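Local atomic coordinates of twitching motility protein PilT (Aquifex aeolicus, PDB entry 2EYU), a protein that probably acts as the hexameric ATPase motor that retracts type IV pili and so powers twitching motility, here represented by its C-terminal domain. Residues F8-H22 / T40-T52. The protein carries 1 engineered substitution. Residues are numbered along the deposited sequence; the frame is centred on the assembly and turned at random.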
loop_
_atom_site.group_PDB
_atom_site.type_symbol
_atom_site.label_atom_id
_atom_site.label_comp_id
_atom_site.label_asym_id
_atom_site.label_seq_id
_atom_site.Cartn_x
_atom_site.Cartn_y
_atom_site.Cartn_z
ATOM N N PHE A 8 -4.273 0.868 14.895
ATOM C CA PHE A 8 -3.921 1.744 13.778
ATOM C C PHE A 8 -3.604 3.175 14.201
ATOM O O PHE A 8 -2.953 3.889 13.424
ATOM C CB PHE A 8 -5.038 1.763 12.732
ATOM C CG PHE A 8 -4.595 2.384 11.410
ATOM C CD1 PHE A 8 -4.772 3.735 11.169
ATOM C CD2 PHE A 8 -4.013 1.597 10.430
ATOM C CE1 PHE A 8 -4.377 4.317 9.976
ATOM C CE2 PHE A 8 -3.607 2.174 9.242
ATOM C CZ PHE A 8 -3.794 3.522 9.010
ATOM N N LYS A 9 -4.049 3.569 15.386
ATOM C CA LYS A 9 -3.819 4.910 15.912
ATOM C C LYS A 9 -2.381 5.074 16.382
ATOM O O LYS A 9 -1.839 6.173 16.509
ATOM C CB LYS A 9 -4.834 5.182 17.025
ATOM C CG LYS A 9 -4.664 6.501 17.751
ATOM C CD LYS A 9 -5.902 6.841 18.566
ATOM C CE LYS A 9 -6.229 8.328 18.493
ATOM N NZ LYS A 9 -6.777 8.827 19.789
ATOM N N LYS A 10 -1.701 3.974 16.659
ATOM C CA LYS A 10 -0.306 4.018 17.055
ATOM C C LYS A 10 0.622 4.025 15.842
ATOM O O LYS A 10 1.836 4.125 16.026
ATOM C CB LYS A 10 0.066 2.807 17.911
ATOM C CG LYS A 10 -0.981 2.337 18.897
ATOM C CD LYS A 10 -1.320 3.426 19.901
ATOM C CE LYS A 10 -2.619 4.123 19.529
ATOM N NZ LYS A 10 -2.570 5.593 19.777
ATOM N N LEU A 11 0.078 3.901 14.638
ATOM C CA LEU A 11 0.894 3.729 13.436
ATOM C C LEU A 11 1.594 5.004 13.016
ATOM O O LEU A 11 2.692 5.019 12.453
ATOM C CB LEU A 11 0.002 3.199 12.306
ATOM C CG LEU A 11 0.407 1.884 11.641
ATOM C CD1 LEU A 11 0.796 0.821 12.656
ATOM C CD2 LEU A 11 -0.719 1.363 10.758
ATOM N N GLY A 12 0.999 6.180 13.259
ATOM C CA GLY A 12 1.699 7.377 12.793
ATOM C C GLY A 12 1.267 7.704 11.366
ATOM O O GLY A 12 1.871 8.538 10.702
ATOM N N LEU A 13 0.219 7.022 10.922
ATOM C CA LEU A 13 -0.407 7.242 9.633
ATOM C C LEU A 13 -1.715 7.997 9.858
ATOM O O LEU A 13 -2.345 7.831 10.904
ATOM C CB LEU A 13 -0.673 5.916 8.915
ATOM C CG LEU A 13 0.582 5.139 8.500
ATOM C CD1 LEU A 13 0.268 3.656 8.406
ATOM C CD2 LEU A 13 1.135 5.693 7.192
ATOM N N PRO A 14 -2.134 8.826 8.925
ATOM C CA PRO A 14 -3.355 9.616 9.135
ATOM C C PRO A 14 -4.618 8.849 8.746
ATOM O O PRO A 14 -4.595 7.940 7.916
ATOM C CB PRO A 14 -3.134 10.820 8.230
ATOM C CG PRO A 14 -1.819 10.619 7.559
ATOM C CD PRO A 14 -1.519 9.142 7.628
ATOM N N ASP A 15 -5.696 9.256 9.398
ATOM C CA ASP A 15 -7.045 8.752 9.351
ATOM C C ASP A 15 -7.509 8.367 7.955
ATOM O O ASP A 15 -8.146 7.321 7.788
ATOM C CB ASP A 15 -8.037 9.795 9.895
ATOM C CG ASP A 15 -7.690 10.368 11.250
ATOM O OD1 ASP A 15 -8.210 11.460 11.586
ATOM O OD2 ASP A 15 -6.905 9.746 11.998
ATOM N N LYS A 16 -7.250 9.155 6.923
ATOM C CA LYS A 16 -7.830 8.796 5.632
ATOM C C LYS A 16 -7.351 7.442 5.108
ATOM O O LYS A 16 -8.010 6.880 4.228
ATOM C CB LYS A 16 -7.534 9.885 4.587
ATOM C CG LYS A 16 -7.012 9.318 3.281
ATOM C CD LYS A 16 -7.011 10.381 2.184
ATOM C CE LYS A 16 -8.136 10.147 1.183
ATOM N NZ LYS A 16 -9.469 10.040 1.860
ATOM N N VAL A 17 -6.243 6.907 5.601
ATOM C CA VAL A 17 -5.764 5.602 5.132
ATOM C C VAL A 17 -6.721 4.506 5.569
ATOM O O VAL A 17 -7.031 3.547 4.858
ATOM C CB VAL A 17 -4.353 5.307 5.662
ATOM C CG1 VAL A 17 -4.014 3.838 5.484
ATOM C CG2 VAL A 17 -3.312 6.178 4.974
ATOM N N LEU A 18 -7.201 4.622 6.803
ATOM C CA LEU A 18 -8.200 3.688 7.326
ATOM C C LEU A 18 -9.547 3.820 6.634
ATOM O O LEU A 18 -10.394 2.916 6.592
ATOM C CB LEU A 18 -8.336 3.950 8.832
ATOM C CG LEU A 18 -8.590 2.784 9.781
ATOM C CD1 LEU A 18 -7.653 1.614 9.537
ATOM C CD2 LEU A 18 -8.473 3.261 11.228
ATOM N N GLU A 19 -9.863 4.962 6.027
ATOM C CA GLU A 19 -11.147 5.039 5.315
ATOM C C GLU A 19 -11.187 4.100 4.124
ATOM O O GLU A 19 -12.236 3.702 3.623
ATOM C CB GLU A 19 -11.329 6.459 4.798
ATOM C CG GLU A 19 -11.925 7.469 5.761
ATOM C CD GLU A 19 -11.825 8.848 5.109
ATOM O OE1 GLU A 19 -11.924 8.877 3.861
ATOM O OE2 GLU A 19 -11.641 9.839 5.838
ATOM N N LEU A 20 -9.972 3.783 3.666
ATOM C CA LEU A 20 -9.762 2.881 2.547
ATOM C C LEU A 20 -10.378 1.529 2.859
ATOM O O LEU A 20 -10.946 0.818 2.034
ATOM C CB LEU A 20 -8.273 2.701 2.236
ATOM C CG LEU A 20 -7.557 3.825 1.478
ATOM C CD1 LEU A 20 -7.926 5.195 1.998
ATOM C CD2 LEU A 20 -6.048 3.606 1.544
ATOM N N CYS A 21 -10.283 1.132 4.131
ATOM C CA CYS A 21 -10.872 -0.151 4.479
ATOM C C CYS A 21 -12.392 -0.145 4.314
ATOM O O CYS A 21 -12.993 -1.224 4.350
ATOM C CB CYS A 21 -10.577 -0.499 5.934
ATOM S SG CYS A 21 -8.772 -0.487 6.205
ATOM N N HIS A 22 -13.007 1.032 4.194
ATOM C CA HIS A 22 -14.458 1.025 3.977
ATOM C C HIS A 22 -14.771 0.926 2.498
ATOM O O HIS A 22 -15.945 0.903 2.112
ATOM C CB HIS A 22 -15.062 2.283 4.612
ATOM C CG HIS A 22 -15.155 2.109 6.105
ATOM N ND1 HIS A 22 -14.597 2.969 7.012
ATOM C CD2 HIS A 22 -15.763 1.147 6.833
ATOM C CE1 HIS A 22 -14.849 2.553 8.244
ATOM N NE2 HIS A 22 -15.560 1.441 8.167
ATOM N N THR A 40 3.074 -4.875 9.167
ATOM C CA THR A 40 2.469 -4.350 10.383
ATOM C C THR A 40 1.360 -3.354 10.055
ATOM O O THR A 40 0.320 -3.279 10.725
ATOM C CB THR A 40 3.524 -3.665 11.273
ATOM O OG1 THR A 40 4.426 -4.648 11.783
ATOM C CG2 THR A 40 2.848 -3.008 12.466
ATOM N N THR A 41 1.550 -2.548 9.005
ATOM C CA THR A 41 0.481 -1.626 8.604
ATOM C C THR A 41 -0.722 -2.408 8.090
ATOM O O THR A 41 -1.834 -2.272 8.579
ATOM C CB THR A 41 1.016 -0.642 7.555
ATOM O OG1 THR A 41 2.017 0.119 8.252
ATOM C CG2 THR A 41 -0.010 0.364 7.020
ATOM N N ILE A 42 -0.475 -3.241 7.097
ATOM C CA ILE A 42 -1.465 -4.167 6.577
ATOM C C ILE A 42 -2.266 -4.872 7.649
ATOM O O ILE A 42 -3.498 -5.002 7.667
ATOM C CB ILE A 42 -0.661 -5.206 5.749
ATOM C CG1 ILE A 42 -0.412 -4.700 4.326
ATOM C CG2 ILE A 42 -1.317 -6.567 5.796
ATOM C CD1 ILE A 42 -1.473 -3.662 3.974
ATOM N N ALA A 43 -1.535 -5.385 8.642
ATOM C CA ALA A 43 -2.189 -6.188 9.680
ATOM C C ALA A 43 -3.058 -5.322 10.578
ATOM O O ALA A 43 -4.149 -5.705 11.038
ATOM C CB ALA A 43 -1.093 -6.952 10.405
ATOM N N SER A 44 -2.588 -4.108 10.864
ATOM C CA SER A 44 -3.365 -3.179 11.666
ATOM C C SER A 44 -4.644 -2.752 10.937
ATOM O O SER A 44 -5.687 -2.582 11.584
ATOM C CB SER A 44 -2.565 -1.929 12.019
ATOM O OG SER A 44 -3.484 -0.935 12.499
HETATM N N MSE A 45 -4.555 -2.563 9.627
HETATM C CA MSE A 45 -5.705 -2.175 8.805
HETATM C C MSE A 45 -6.666 -3.329 8.633
HETATM O O MSE A 45 -7.893 -3.194 8.713
HETATM C CB MSE A 45 -5.300 -1.717 7.405
HETATM C CG MSE A 45 -4.442 -0.483 7.298
HETATM SE SE MSE A 45 -3.908 -0.060 5.492
HETATM C CE MSE A 45 -5.743 0.253 4.956
ATOM N N ILE A 46 -6.193 -4.548 8.385
ATOM C CA ILE A 46 -7.132 -5.663 8.330
ATOM C C ILE A 46 -7.768 -5.925 9.682
ATOM O O ILE A 46 -8.952 -6.235 9.841
ATOM C CB ILE A 46 -6.397 -6.923 7.827
ATOM C CG1 ILE A 46 -5.982 -6.854 6.351
ATOM C CG2 ILE A 46 -7.204 -8.182 8.104
ATOM C CD1 ILE A 46 -5.107 -8.048 5.996
ATOM N N ASP A 47 -6.978 -5.812 10.758
ATOM C CA ASP A 47 -7.561 -6.083 12.068
ATOM C C ASP A 47 -8.632 -5.056 12.453
ATOM O O ASP A 47 -9.483 -5.425 13.258
ATOM C CB ASP A 47 -6.509 -6.123 13.182
ATOM C CG ASP A 47 -7.087 -6.747 14.444
ATOM O OD1 ASP A 47 -7.094 -6.060 15.485
ATOM O OD2 ASP A 47 -7.541 -7.908 14.382
ATOM N N TYR A 48 -8.583 -3.855 11.895
ATOM C CA TYR A 48 -9.646 -2.872 11.986
ATOM C C TYR A 48 -10.916 -3.453 11.380
ATOM O O TYR A 48 -11.996 -3.379 11.961
ATOM C CB TYR A 48 -9.333 -1.569 11.244
ATOM C CG TYR A 48 -10.485 -0.579 11.185
ATOM C CD1 TYR A 48 -10.931 0.126 12.283
ATOM C CD2 TYR A 48 -11.151 -0.359 9.980
ATOM C CE1 TYR A 48 -11.987 1.025 12.220
ATOM C CE2 TYR A 48 -12.202 0.529 9.900
ATOM C CZ TYR A 48 -12.626 1.225 11.016
ATOM O OH TYR A 48 -13.672 2.103 10.902
ATOM N N ILE A 49 -10.731 -3.985 10.174
ATOM C CA ILE A 49 -11.862 -4.598 9.488
ATOM C C ILE A 49 -12.441 -5.663 10.406
ATOM O O ILE A 49 -13.625 -5.571 10.726
ATOM C CB ILE A 49 -11.438 -5.184 8.131
ATOM C CG1 ILE A 49 -10.660 -4.217 7.238
ATOM C CG2 ILE A 49 -12.655 -5.706 7.404
ATOM C CD1 ILE A 49 -9.976 -4.860 6.049
ATOM N N ASN A 50 -11.603 -6.614 10.817
ATOM C CA ASN A 50 -11.959 -7.673 11.749
ATOM C C ASN A 50 -12.874 -7.199 12.871
ATOM O O ASN A 50 -13.837 -7.877 13.234
ATOM C CB ASN A 50 -10.688 -8.246 12.391
ATOM C CG ASN A 50 -10.778 -9.619 12.997
ATOM O OD1 ASN A 50 -9.856 -10.056 13.702
ATOM N ND2 ASN A 50 -11.836 -10.378 12.753
ATOM N N GLN A 51 -12.544 -6.034 13.431
ATOM C CA GLN A 51 -13.214 -5.567 14.636
ATOM C C GLN A 51 -14.500 -4.818 14.313
ATOM O O GLN A 51 -15.379 -4.675 15.143
ATOM C CB GLN A 51 -12.325 -4.605 15.430
ATOM C CG GLN A 51 -10.899 -5.055 15.640
ATOM C CD GLN A 51 -9.909 -3.916 15.730
ATOM O OE1 GLN A 51 -8.928 -3.899 14.985
ATOM N NE2 GLN A 51 -10.175 -2.977 16.634
ATOM N N THR A 52 -14.574 -4.319 13.084
ATOM C CA THR A 52 -15.642 -3.385 12.733
ATOM C C THR A 52 -16.701 -4.003 11.853
ATOM O O THR A 52 -17.897 -3.702 11.979
ATOM C CB THR A 52 -14.997 -2.167 12.039
ATOM O OG1 THR A 52 -14.187 -1.503 13.027
ATOM C CG2 THR A 52 -16.047 -1.195 11.551
#
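Helix 38-52, whose first turn belongs to the probable Walker A P-loop of this RecA-like ATPase domain, packs through Met45 and Tyr48 against Phe8, Val17, Leu18 and Cys21 of the chain leading into the first strand. Met45, present as selenomethionine, runs alongside Phe8, its CG 3.4 Å from Phe8 CE2. A bend at chi3 (64°) turns its methyl CE toward Cys21, 3.4 Å from SG, while SE meets Val17 CG1. Leu18 wedges between two rings: its CG sits over the centre of one face of Tyr48, a CH-pi contact 4.1 Å from the centroid, and its CD1 lies 3.6 Å above the plane of Phe8, toward the rim of the ring. Thr52 OG1, hydrogen-bonded to Tyr48 O, lies toward the rim of the opposite face, and His22 CE1 meets the phenol OH at the ring edge, 2.9 Å away. With an alanine in place of Tyr48, Leu18 is likely to lose its aromatic platform and the His22 ring its neighbour at CE1. Leu13 CD1 and Thr41 CG2 meet tip to tip at 3.6 Å, while Thr41 OG1 is hydrogen-bonded to Gln168. Beneath lies the central sheet: Phe127 touches Met45 and Ile49, and Leu184 of strand 179-185 touches Val17.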